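Beta-fructofuranosidase (Bifidobacterium adolescentis, PDB 6NOB) probably hydrolyses terminal non-reducing beta-D-fructofuranoside residues, acting as a beta-fructofuranosidase of glycoside hydrolase family 32. Local coordinates at residues I48-R52 against L184-E188; G27-V31 against A43-P47; F177-Q181 against L219-L225; L19-G25 against G71-R75. All blocks are in the same frame, centred on the assembly; numbering follows the deposited sequence. Where two conformers were deposited one is given.

How the contacts relate
Contacts 2 and 4 both belong to the small beta-sandwich at the start of the chain, one in each of its facing sheets, and they meet where Ala29, Val31 and Met46 pack on Leu19, Ala21 and Leu72. Their chemistry is backbone ladder plus apolar faces. Contact 1 leaves this sandwich by the loop 48-52, which bonds back to Arg23 of contact 4, and reaches the catalytic-domain loop 184-188 through waters and polar groups near the surface. Contact 3, next to it in sequence, is the buried one: residues 177-181 cover a propeller strand with leucines and an arginine bonded on several sides. Glu179 of contact 3 also brushes Phe20 of contact 4.

Contact 1 of 4, residues I48-R52 against L184-E188; sequences IAERR and LHTDE
The imidazole of His185 carries Arg52 on one face: CB of Arg52 sits 3.7 Å from the ring centroid and 7° off its normal, a CH-pi contact. At the ring edge, in plane, a water joins ND1 to Arg52 O. A second water bridges NE2 and Arg52 NH1, lying in the plane of the Arg52 guanidinium, which stands at right angles to the ring and is salt-bridged to Asp156. One face of this guanidinium is covered by NH1 of Arg51. The Arg51 group in turn has a water at its edge, bonded weakly to NH2 and donating to Leu184 O, while Glu188 comes obliquely, its CG 3.5 Å from Arg51 NE. The carboxylate oxygen OE2 of Glu188 stays 4.1 Å from Arg51 NE and well out of plane, so it offers charge but accepts no N-H.

The direct hydrogen bond runs from Arg51 N to His185 O (3.0 Å, 158°). Thr186 turns CG2 inward, 3.7 Å from CB of Ala49 and 3.6 Å from CG of Glu50, whose carboxylate is taken by His53; a small methyl suits this narrow approach. Another water donates to both Ala49 O and Thr186 O.

The loop between two strands of the N-terminal beta-sandwich thus meets a loop of the catalytic domain through four bridging waters and long polar side chains, as befits a partly exposed junction. Carboxylates of Asp156, Glu188 and Glu50 lie among the two guanidinium groups and His185, so the charges probably offset one another, and the ring nitrogens reach Arg52 through water.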
loop_
_atom_site.group_PDB
_atom_site.type_symbol
_atom_site.label_atom_id
_atom_site.label_comp_id
_atom_site.label_asym_id
_atom_site.label_seq_id
_atom_site.Cartn_x
_atom_site.Cartn_y
_atom_site.Cartn_z
ATOM N N ILE A 48 13.723 -5.986 30.888
ATOM C CA ILE A 48 14.378 -7.293 30.885
ATOM C C ILE A 48 13.673 -8.257 29.941
ATOM O O ILE A 48 14.320 -8.971 29.165
ATOM C CB ILE A 48 14.441 -7.864 32.313
ATOM C CG1 ILE A 48 14.820 -6.775 33.316
ATOM C CG2 ILE A 48 15.425 -9.022 32.375
ATOM C CD1 ILE A 48 14.528 -7.159 34.757
ATOM N N ALA A 49 12.342 -8.294 29.988
ATOM C CA ALA A 49 11.601 -9.309 29.253
ATOM C C ALA A 49 11.542 -9.048 27.755
ATOM O O ALA A 49 11.136 -9.945 27.008
ATOM C CB ALA A 49 10.183 -9.418 29.815
ATOM N N GLU A 50 11.940 -7.864 27.295
ATOM C CA GLU A 50 11.763 -7.465 25.906
ATOM C C GLU A 50 13.033 -7.700 25.099
ATOM O O GLU A 50 14.141 -7.421 25.567
ATOM C CB GLU A 50 11.357 -5.991 25.808
ATOM C CG GLU A 50 10.078 -5.646 26.554
ATOM C CD GLU A 50 9.722 -4.174 26.468
ATOM O OE1 GLU A 50 10.246 -3.484 25.568
ATOM O OE2 GLU A 50 8.912 -3.709 27.299
ATOM N N ARG A 51 12.864 -8.216 23.881
ATOM C CA ARG A 51 13.969 -8.347 22.940
ATOM C C ARG A 51 14.038 -7.187 21.956
ATOM O O ARG A 51 15.063 -7.021 21.287
ATOM C CB ARG A 51 13.868 -9.671 22.171
ATOM C CG ARG A 51 12.717 -9.731 21.188
ATOM C CD ARG A 51 12.533 -11.130 20.624
ATOM N NE ARG A 51 11.251 -11.254 19.937
ATOM C CZ ARG A 51 11.086 -11.106 18.628
ATOM N NH1 ARG A 51 12.127 -10.834 17.850
ATOM N NH2 ARG A 51 9.878 -11.232 18.094
ATOM N N ARG A 52 12.973 -6.394 21.850
ATOM C CA ARG A 52 12.956 -5.171 21.064
ATOM C C ARG A 52 12.227 -4.102 21.865
ATOM O O ARG A 52 11.296 -4.399 22.617
ATOM C CB ARG A 52 12.275 -5.375 19.702
ATOM C CG ARG A 52 13.111 -6.163 18.708
ATOM C CD ARG A 52 12.313 -6.555 17.474
ATOM N NE ARG A 52 13.163 -7.192 16.472
ATOM C CZ ARG A 52 12.706 -7.858 15.415
ATOM N NH1 ARG A 52 11.400 -7.978 15.216
ATOM N NH2 ARG A 52 13.556 -8.406 14.554
ATOM N N LEU A 184 4.199 -9.033 22.145
ATOM C CA LEU A 184 4.877 -9.542 20.960
ATOM C C LEU A 184 6.390 -9.397 21.054
ATOM O O LEU A 184 7.112 -10.043 20.286
ATOM C CB LEU A 184 4.355 -8.830 19.713
ATOM C CG LEU A 184 2.970 -9.298 19.264
ATOM C CD1 LEU A 184 2.399 -8.375 18.208
ATOM C CD2 LEU A 184 3.031 -10.729 18.752
ATOM N N HIS A 185 6.880 -8.568 21.974
ATOM C CA HIS A 185 8.307 -8.399 22.199
ATOM C C HIS A 185 8.792 -9.080 23.470
ATOM O O HIS A 185 9.985 -9.003 23.780
ATOM C CB HIS A 185 8.661 -6.908 22.238
ATOM C CG HIS A 185 8.606 -6.244 20.897
ATOM N ND1 HIS A 185 8.671 -4.878 20.739
ATOM C CD2 HIS A 185 8.488 -6.763 19.652
ATOM C CE1 HIS A 185 8.595 -4.581 19.454
ATOM N NE2 HIS A 185 8.484 -5.707 18.773
ATOM N N THR A 186 7.905 -9.742 24.213
ATOM C CA THR A 186 8.292 -10.520 25.380
ATOM C C THR A 186 7.964 -11.996 25.232
ATOM O O THR A 186 8.318 -12.788 26.112
ATOM C CB THR A 186 7.614 -9.974 26.645
ATOM O OG1 THR A 186 6.193 -9.947 26.458
ATOM C CG2 THR A 186 8.102 -8.571 26.938
ATOM N N ASP A 187 7.297 -12.386 24.148
ATOM C CA ASP A 187 6.923 -13.778 23.901
ATOM C C ASP A 187 7.238 -14.067 22.436
ATOM O O ASP A 187 6.512 -13.624 21.541
ATOM C CB ASP A 187 5.453 -14.013 24.220
ATOM C CG ASP A 187 5.058 -15.476 24.141
ATOM O OD1 ASP A 187 5.879 -16.302 23.684
ATOM O OD2 ASP A 187 3.920 -15.800 24.544
ATOM N N GLU A 188 8.323 -14.807 22.196
ATOM C CA GLU A 188 8.736 -15.103 20.830
ATOM C C GLU A 188 7.839 -16.126 20.146
ATOM O O GLU A 188 7.962 -16.315 18.931
ATOM C CB GLU A 188 10.183 -15.597 20.814
ATOM C CG GLU A 188 11.198 -14.532 21.184
ATOM C CD GLU A 188 12.620 -15.062 21.200
ATOM O OE1 GLU A 188 12.968 -15.805 22.144
ATOM O OE2 GLU A 188 13.387 -14.736 20.269
HETATM O O HOH W 1 10.290 -12.335 27.836
HETATM O O HOH W 2 7.111 -11.763 18.125
HETATM O O HOH W 3 8.977 -6.964 16.227
HETATM O O HOH W 4 8.687 -3.293 23.039
#

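Contact 2 of 4, residues G27-V31 against A43-P47; sequences GNAVV and AHTMP
Val31 and His44 pair across a beta hairpin, built from strands 30-34 and 40-45 at the edge of one sheet of the N-terminal beta-sandwich.

Backbone bonds set the antiparallel register. Val31 and His44 form a hydrogen-bonded pair, with His44 N giving to Val31 O at 2.8 Å and Val31 N giving to His44 O at 2.9 Å. Val30 and Thr45 follow as a non-hydrogen-bonded pair, their CA atoms 4.5 Å apart. Beyond them Met46 N donates to Ala29 O at 2.9 Å in a nearly straight bond (164°). Weaker CA-H...O contacts fill the gaps, among them Val30 CA to His44 O.

Apolar contacts differ between the two faces. On the face turned to the other sheet lie Val31 and Ala29, whose CB meets CB of Met46 at 3.9 Å. Ala29 is small enough to lie close to Leu72 and Arg23, whereas Met46, with CG anti to its backbone nitrogen (chi1 -176°), sends a long flexible thioether in among Ala21, Arg23 and Leu72. His44, on the same face as Val31, rests on Phe55 and Ile57. The face of Val30 and Thr45 is the more open one, and beta-branched residues suit its extended backbone. CG1 of Val30 presses on His44 O at 3.1 Å, a tight fit.

One water extends the pairing where the chains part: it accepts from Ala29 N at 3.1 Å and donates to Met46 O.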
loop_
_atom_site.group_PDB
_atom_site.type_symbol
_atom_site.label_atom_id
_atom_site.label_comp_id
_atom_site.label_asym_id
_atom_site.label_seq_id
_atom_site.Cartn_x
_atom_site.Cartn_y
_atom_site.Cartn_z
ATOM N N GLY A 27 23.041 -9.646 28.867
ATOM C CA GLY A 27 22.755 -8.865 30.056
ATOM C C GLY A 27 22.092 -7.527 29.797
ATOM O O GLY A 27 21.130 -7.437 29.028
ATOM N N ASN A 28 22.608 -6.480 30.437
ATOM C CA ASN A 28 21.988 -5.163 30.369
ATOM C C ASN A 28 22.109 -4.573 28.968
ATOM O O ASN A 28 23.204 -4.509 28.400
ATOM C CB ASN A 28 22.630 -4.225 31.389
ATOM C CG ASN A 28 21.828 -4.117 32.669
ATOM O OD1 ASN A 28 20.609 -4.278 32.665
ATOM N ND2 ASN A 28 22.510 -3.847 33.775
ATOM N N ALA A 29 20.979 -4.137 28.417
ATOM C CA ALA A 29 20.930 -3.416 27.151
ATOM C C ALA A 29 20.592 -1.962 27.451
ATOM O O ALA A 29 19.493 -1.663 27.933
ATOM C CB ALA A 29 19.903 -4.036 26.204
ATOM N N VAL A 30 21.537 -1.063 27.175
ATOM C CA VAL A 30 21.459 0.321 27.627
ATOM C C VAL A 30 21.663 1.274 26.458
ATOM O O VAL A 30 22.419 0.998 25.521
ATOM C CB VAL A 30 22.498 0.609 28.738
ATOM C CG1 VAL A 30 22.247 1.963 29.382
ATOM C CG2 VAL A 30 22.470 -0.482 29.791
ATOM N N VAL A 31 20.967 2.407 26.522
ATOM C CA VAL A 31 21.218 3.561 25.670
ATOM C C VAL A 31 21.468 4.760 26.571
ATOM O O VAL A 31 20.726 4.988 27.533
ATOM C CB VAL A 31 20.047 3.848 24.709
ATOM C CG1 VAL A 31 20.451 4.908 23.697
ATOM C CG2 VAL A 31 19.602 2.573 24.017
ATOM N N ALA A 43 20.047 8.048 30.620
ATOM C CA ALA A 43 20.413 6.636 30.645
ATOM C C ALA A 43 19.134 5.816 30.665
ATOM O O ALA A 43 18.331 5.938 31.596
ATOM C CB ALA A 43 21.288 6.303 31.857
ATOM N N HIS A 44 18.941 4.993 29.639
ATOM C CA HIS A 44 17.756 4.161 29.506
ATOM C C HIS A 44 18.157 2.697 29.397
ATOM O O HIS A 44 19.188 2.361 28.811
ATOM C CB HIS A 44 16.926 4.564 28.282
ATOM C CG HIS A 44 16.308 5.922 28.394
ATOM N ND1 HIS A 44 14.948 6.130 28.317
ATOM C CD2 HIS A 44 16.865 7.143 28.581
ATOM C CE1 HIS A 44 14.694 7.419 28.451
ATOM N NE2 HIS A 44 15.839 8.056 28.614
ATOM N N THR A 45 17.331 1.827 29.967
ATOM C CA THR A 45 17.565 0.391 29.931
ATOM C C THR A 45 16.380 -0.294 29.269
ATOM O O THR A 45 15.226 -0.004 29.601
ATOM C CB THR A 45 17.784 -0.170 31.337
ATOM O OG1 THR A 45 18.927 0.458 31.930
ATOM C CG2 THR A 45 18.009 -1.674 31.281
ATOM N N MET A 46 16.668 -1.183 28.328
ATOM C CA MET A 46 15.620 -2.001 27.740
ATOM C C MET A 46 15.021 -2.895 28.822
ATOM O O MET A 46 15.771 -3.510 29.592
ATOM C CB MET A 46 16.177 -2.849 26.597
ATOM C CG MET A 46 15.132 -3.670 25.859
ATOM S SD MET A 46 15.793 -4.500 24.398
ATOM C CE MET A 46 16.196 -3.098 23.359
ATOM N N PRO A 47 13.694 -2.966 28.936
ATOM C CA PRO A 47 13.088 -3.854 29.937
ATOM C C PRO A 47 13.556 -5.290 29.758
ATOM O O PRO A 47 13.760 -5.760 28.636
ATOM C CB PRO A 47 11.585 -3.710 29.671
ATOM C CG PRO A 47 11.448 -2.363 29.046
ATOM C CD PRO A 47 12.685 -2.173 28.214
HETATM O O HOH W 5 18.236 -5.069 29.609
#

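Contact 3 of 4, residues F177-Q181 against L219-L225; sequences FLEPQ and LYLTRHL
Residues 177-181 run over strand 216-227 at only 29° to residues 219-225, but stand well off it: the CA atoms of Leu178 and Leu221 are 10.2 Å apart, closing to 8.3 Å between Gln181 and Arg223. Side chains therefore fill the space. The strand belongs to a four-stranded antiparallel blade of the family 32 beta-propeller, and the segment opens with a classic beta bulge, Phe177 and Leu178 both facing Trp160, and then leaves the preceding blade.

Leucines suit the buried part. CD1 of Leu219 touches CE2 and CZ of Phe177 at 3.5 Å, and Leu178 meets Leu221 tip to tip, CD1 to CD2. Next along the same side of the strand comes Arg223; bent at chi2 (-76°), its chain lifts the guanidinium to Glu179 O, which it grips end-on. NH1 and NH2 donate to that one oxygen at 2.8 and 3.1 Å, with the oxygen in the guanidinium plane. NE is salt-bridged to Glu252, which probably balances the buried charge.

Gln181 slides past Arg223 in the opposite direction, and an amide serves here because it both accepts and donates. Its OE1 takes NH1 of Arg223 at 2.9 Å, and its NE2 gives to His224 O at 3.0 Å, from 58° above that carbonyl's plane.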
loop_
_atom_site.group_PDB
_atom_site.type_symbol
_atom_site.label_atom_id
_atom_site.label_comp_id
_atom_site.label_asym_id
_atom_site.label_seq_id
_atom_site.Cartn_x
_atom_site.Cartn_y
_atom_site.Cartn_z
ATOM N N PHE A 177 3.296 5.728 14.455
ATOM C CA PHE A 177 1.956 5.999 14.961
ATOM C C PHE A 177 1.416 4.894 15.864
ATOM O O PHE A 177 1.015 5.168 16.999
ATOM C CB PHE A 177 1.008 6.230 13.782
ATOM C CG PHE A 177 -0.359 6.678 14.187
ATOM C CD1 PHE A 177 -0.556 7.949 14.704
ATOM C CD2 PHE A 177 -1.448 5.836 14.048
ATOM C CE1 PHE A 177 -1.813 8.370 15.080
ATOM C CE2 PHE A 177 -2.709 6.251 14.421
ATOM C CZ PHE A 177 -2.892 7.521 14.936
ATOM N N LEU A 178 1.379 3.655 15.380
ATOM C CA LEU A 178 0.943 2.513 16.173
ATOM C C LEU A 178 2.033 1.452 16.173
ATOM O O LEU A 178 2.879 1.404 15.279
ATOM C CB LEU A 178 -0.371 1.922 15.646
ATOM C CG LEU A 178 -1.638 2.709 15.987
ATOM C CD1 LEU A 178 -2.762 2.336 15.038
ATOM C CD2 LEU A 178 -2.045 2.465 17.431
ATOM N N GLU A 179 2.002 0.597 17.187
ATOM C CA GLU A 179 3.072 -0.356 17.447
ATOM C C GLU A 179 2.474 -1.697 17.823
ATOM O O GLU A 179 1.289 -1.784 18.170
ATOM C CB GLU A 179 3.995 0.165 18.556
ATOM C CG GLU A 179 4.715 1.443 18.166
ATOM C CD GLU A 179 5.693 1.923 19.213
ATOM O OE1 GLU A 179 5.925 1.197 20.202
ATOM O OE2 GLU A 179 6.235 3.034 19.042
ATOM N N PRO A 180 3.259 -2.780 17.751
ATOM C CA PRO A 180 2.733 -4.100 18.109
ATOM C C PRO A 180 2.310 -4.160 19.568
ATOM O O PRO A 180 2.779 -3.391 20.410
ATOM C CB PRO A 180 3.916 -5.043 17.846
ATOM C CG PRO A 180 4.771 -4.320 16.878
ATOM C CD PRO A 180 4.634 -2.868 17.224
ATOM N N GLN A 181 1.402 -5.090 19.853
ATOM C CA GLN A 181 1.047 -5.382 21.232
ATOM C C GLN A 181 2.320 -5.642 22.040
ATOM O O GLN A 181 3.255 -6.270 21.530
ATOM C CB GLN A 181 0.124 -6.602 21.311
ATOM C CG GLN A 181 -1.205 -6.455 20.584
ATOM C CD GLN A 181 -1.140 -6.956 19.155
ATOM O OE1 GLN A 181 -0.568 -6.302 18.285
ATOM N NE2 GLN A 181 -1.721 -8.128 18.907
ATOM N N LEU A 219 -9.544 6.055 13.607
ATOM C CA LEU A 219 -9.019 4.933 12.850
ATOM C C LEU A 219 -9.676 3.648 13.318
ATOM O O LEU A 219 -9.943 3.476 14.510
ATOM C CB LEU A 219 -7.501 4.840 12.998
ATOM C CG LEU A 219 -6.908 6.162 12.515
ATOM C CD1 LEU A 219 -6.045 6.802 13.588
ATOM C CD2 LEU A 219 -6.149 5.971 11.216
ATOM N N TYR A 220 -9.962 2.766 12.364
ATOM C CA TYR A 220 -10.420 1.409 12.634
ATOM C C TYR A 220 -9.409 0.463 12.006
ATOM O O TYR A 220 -9.175 0.527 10.796
ATOM C CB TYR A 220 -11.817 1.165 12.057
ATOM C CG TYR A 220 -12.910 1.998 12.688
ATOM C CD1 TYR A 220 -13.631 1.515 13.774
ATOM C CD2 TYR A 220 -13.234 3.257 12.193
ATOM C CE1 TYR A 220 -14.635 2.263 14.356
ATOM C CE2 TYR A 220 -14.238 4.017 12.770
ATOM C CZ TYR A 220 -14.935 3.512 13.852
ATOM O OH TYR A 220 -15.939 4.252 14.435
ATOM N N LEU A 221 -8.806 -0.402 12.819
ATOM C CA LEU A 221 -7.721 -1.250 12.346
ATOM C C LEU A 221 -7.872 -2.659 12.900
ATOM O O LEU A 221 -8.666 -2.919 13.808
ATOM C CB LEU A 221 -6.351 -0.680 12.734
ATOM C CG LEU A 221 -6.028 -0.668 14.230
ATOM C CD1 LEU A 221 -4.588 -1.094 14.470
ATOM C CD2 LEU A 221 -6.285 0.709 14.821
ATOM N N THR A 222 -7.085 -3.571 12.337
ATOM C CA THR A 222 -7.034 -4.957 12.777
ATOM C C THR A 222 -5.851 -5.158 13.713
ATOM O O THR A 222 -4.737 -4.711 13.418
ATOM C CB THR A 222 -6.911 -5.909 11.586
ATOM O OG1 THR A 222 -8.107 -5.851 10.804
ATOM C CG2 THR A 222 -6.684 -7.344 12.062
ATOM N N ARG A 223 -6.099 -5.817 14.839
ATOM C CA ARG A 223 -5.042 -6.348 15.686
ATOM C C ARG A 223 -4.908 -7.837 15.396
ATOM O O ARG A 223 -5.913 -8.553 15.338
ATOM C CB ARG A 223 -5.338 -6.118 17.168
ATOM C CG ARG A 223 -5.043 -4.708 17.651
ATOM C CD ARG A 223 -3.550 -4.493 17.829
ATOM N NE ARG A 223 -3.231 -3.093 18.091
ATOM C CZ ARG A 223 -1.995 -2.608 18.151
ATOM N NH1 ARG A 223 -0.960 -3.414 17.967
ATOM N NH2 ARG A 223 -1.797 -1.319 18.391
ATOM N N HIS A 224 -3.675 -8.291 15.199
ATOM C CA HIS A 224 -3.386 -9.669 14.830
ATOM C C HIS A 224 -2.560 -10.321 15.928
ATOM O O HIS A 224 -1.567 -9.745 16.389
ATOM C CB HIS A 224 -2.643 -9.728 13.493
ATOM C CG HIS A 224 -2.369 -11.117 13.004
ATOM N ND1 HIS A 224 -3.121 -11.722 12.019
ATOM C CD2 HIS A 224 -1.411 -12.012 13.345
ATOM C CE1 HIS A 224 -2.645 -12.931 11.783
ATOM N NE2 HIS A 224 -1.608 -13.133 12.575
ATOM N N LEU A 225 -2.980 -11.512 16.348
ATOM C CA LEU A 225 -2.245 -12.320 17.313
ATOM C C LEU A 225 -2.242 -13.756 16.816
ATOM O O LEU A 225 -3.308 -14.325 16.565
ATOM C CB LEU A 225 -2.873 -12.234 18.706
ATOM C CG LEU A 225 -2.422 -13.294 19.709
ATOM C CD1 LEU A 225 -0.953 -13.109 20.069
ATOM C CD2 LEU A 225 -3.297 -13.250 20.951
HETATM O O HOH W 6 0.138 0.882 19.537
#

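Contact 4 of 4, residues L19-G25 against G71-R75; sequences LFAERCG and GLVVR
Strand 19-23 lies antiparallel beside strand 72-75 in the second sheet of the N-terminal beta-sandwich, the axes approaching to 4.4 Å with 139° between their directions, so the pair is strongly twisted. Glu22 and Val73 are the hydrogen-bonded pair, Glu22 N reaching Val73 O at 2.7 Å and Val73 N returning to Glu22 O. Arg75 N continues the ladder to Phe20 O.

Ala21, Leu72 and Val74 point to the inside of the sandwich. CB of Ala21 meets CD1 of Leu72 at 3.7 Å, and its smallness leaves place for Met46 and Phe55 to pack there too.

The other face holds Glu22, Val73 and Arg75. Glu22 OE1 lies at the edge of the Arg75 guanidinium in a long salt bridge, 3.8 Å from NE, and OE2 has a weak ion pair with Arg52. Arg75 bends at chi2 (-62°) back along its own strand, laying its guanidinium over Val73 CG2, while NH1 bonds Asn96.

Gly71, whose phi is positive, leads the chain from strand 64-70 of the facing sheet into this one. Its carbonyl oxygen accepts Cys24 N at 3.2 Å, and weakly Gly25 N at 3.4 Å.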
loop_
_atom_site.group_PDB
_atom_site.type_symbol
_atom_site.label_atom_id
_atom_site.label_comp_id
_atom_site.label_asym_id
_atom_site.label_seq_id
_atom_site.Cartn_x
_atom_site.Cartn_y
_atom_site.Cartn_z
ATOM N N LEU A 19 14.530 5.755 19.145
ATOM C CA LEU A 19 15.385 4.657 18.709
ATOM C C LEU A 19 14.620 3.347 18.816
ATOM O O LEU A 19 14.037 3.050 19.863
ATOM C CB LEU A 19 16.667 4.586 19.548
ATOM C CG LEU A 19 17.505 5.861 19.644
ATOM C CD1 LEU A 19 18.689 5.646 20.569
ATOM C CD2 LEU A 19 17.975 6.312 18.268
ATOM N N PHE A 20 14.628 2.570 17.736
ATOM C CA PHE A 20 14.019 1.241 17.710
ATOM C C PHE A 20 15.153 0.224 17.796
ATOM O O PHE A 20 15.850 -0.034 16.812
ATOM C CB PHE A 20 13.169 1.060 16.457
ATOM C CG PHE A 20 11.965 1.961 16.414
ATOM C CD1 PHE A 20 12.086 3.286 16.026
ATOM C CD2 PHE A 20 10.715 1.487 16.775
ATOM C CE1 PHE A 20 10.982 4.120 15.994
ATOM C CE2 PHE A 20 9.606 2.316 16.744
ATOM C CZ PHE A 20 9.742 3.635 16.356
ATOM N N ALA A 21 15.336 -0.346 18.983
ATOM C CA ALA A 21 16.510 -1.143 19.302
ATOM C C ALA A 21 16.154 -2.615 19.464
ATOM O O ALA A 21 15.066 -2.968 19.931
ATOM C CB ALA A 21 17.179 -0.635 20.581
ATOM N N GLU A 22 17.097 -3.470 19.078
ATOM C CA GLU A 22 16.972 -4.915 19.203
ATOM C C GLU A 22 18.027 -5.409 20.179
ATOM O O GLU A 22 19.201 -5.039 20.064
ATOM C CB GLU A 22 17.144 -5.599 17.842
ATOM C CG GLU A 22 16.741 -7.064 17.807
ATOM C CD GLU A 22 16.694 -7.612 16.393
ATOM O OE1 GLU A 22 16.760 -6.810 15.437
ATOM O OE2 GLU A 22 16.596 -8.847 16.236
ATOM N N ARG A 23 17.611 -6.231 21.141
ATOM C CA ARG A 23 18.564 -6.814 22.075
ATOM C C ARG A 23 19.530 -7.726 21.331
ATOM O O ARG A 23 19.113 -8.610 20.577
ATOM C CB ARG A 23 17.832 -7.595 23.167
ATOM C CG ARG A 23 18.753 -8.166 24.229
ATOM C CD ARG A 23 17.987 -8.977 25.262
ATOM N NE ARG A 23 17.026 -8.169 26.009
ATOM C CZ ARG A 23 17.335 -7.434 27.072
ATOM N NH1 ARG A 23 18.584 -7.395 27.516
ATOM N NH2 ARG A 23 16.397 -6.732 27.692
ATOM N N CYS A 24 20.828 -7.500 21.536
ATOM C CA CYS A 24 21.875 -8.269 20.878
ATOM C C CYS A 24 22.688 -9.133 21.826
ATOM O O CYS A 24 23.225 -10.159 21.403
ATOM C CB CYS A 24 22.828 -7.329 20.125
ATOM S SG CYS A 24 23.718 -8.090 18.750
ATOM N N GLY A 25 22.794 -8.742 23.099
ATOM C CA GLY A 25 23.549 -9.472 24.080
ATOM C C GLY A 25 22.669 -10.208 25.071
ATOM O O GLY A 25 21.464 -10.397 24.864
ATOM N N GLY A 71 24.860 -3.651 24.409
ATOM C CA GLY A 71 23.940 -4.749 24.587
ATOM C C GLY A 71 22.742 -4.723 23.668
ATOM O O GLY A 71 21.852 -5.571 23.813
ATOM N N LEU A 72 22.684 -3.776 22.736
ATOM C CA LEU A 72 21.586 -3.701 21.787
ATOM C C LEU A 72 22.105 -3.112 20.485
ATOM O O LEU A 72 23.252 -2.672 20.391
ATOM C CB LEU A 72 20.417 -2.879 22.345
ATOM C CG LEU A 72 20.698 -1.464 22.859
ATOM C CD1 LEU A 72 20.679 -0.437 21.736
ATOM C CD2 LEU A 72 19.696 -1.092 23.938
ATOM N N VAL A 73 21.238 -3.101 19.476
ATOM C CA VAL A 73 21.557 -2.547 18.167
ATOM C C VAL A 73 20.326 -1.816 17.648
ATOM O O VAL A 73 19.203 -2.325 17.749
ATOM C CB VAL A 73 22.020 -3.642 17.183
ATOM C CG1 VAL A 73 21.014 -4.786 17.133
ATOM C CG2 VAL A 73 22.244 -3.064 15.798
ATOM N N VAL A 74 20.528 -0.616 17.119
ATOM C CA VAL A 74 19.434 0.216 16.634
ATOM C C VAL A 74 19.251 -0.031 15.143
ATOM O O VAL A 74 20.226 -0.062 14.384
ATOM C CB VAL A 74 19.707 1.701 16.921
ATOM C CG1 VAL A 74 18.580 2.567 16.384
ATOM C CG2 VAL A 74 19.888 1.926 18.416
ATOM N N ARG A 75 17.998 -0.220 14.723
ATOM C CA ARG A 75 17.669 -0.426 13.320
ATOM C C ARG A 75 16.978 0.762 12.675
ATOM O O ARG A 75 16.919 0.828 11.443
ATOM C CB ARG A 75 16.764 -1.659 13.159
ATOM C CG ARG A 75 17.334 -2.931 13.753
ATOM C CD ARG A 75 18.638 -3.319 13.079
ATOM N NE ARG A 75 19.153 -4.583 13.592
ATOM C CZ ARG A 75 20.381 -5.034 13.364
ATOM N NH1 ARG A 75 21.228 -4.323 12.629
ATOM N NH2 ARG A 75 20.762 -6.197 13.873
#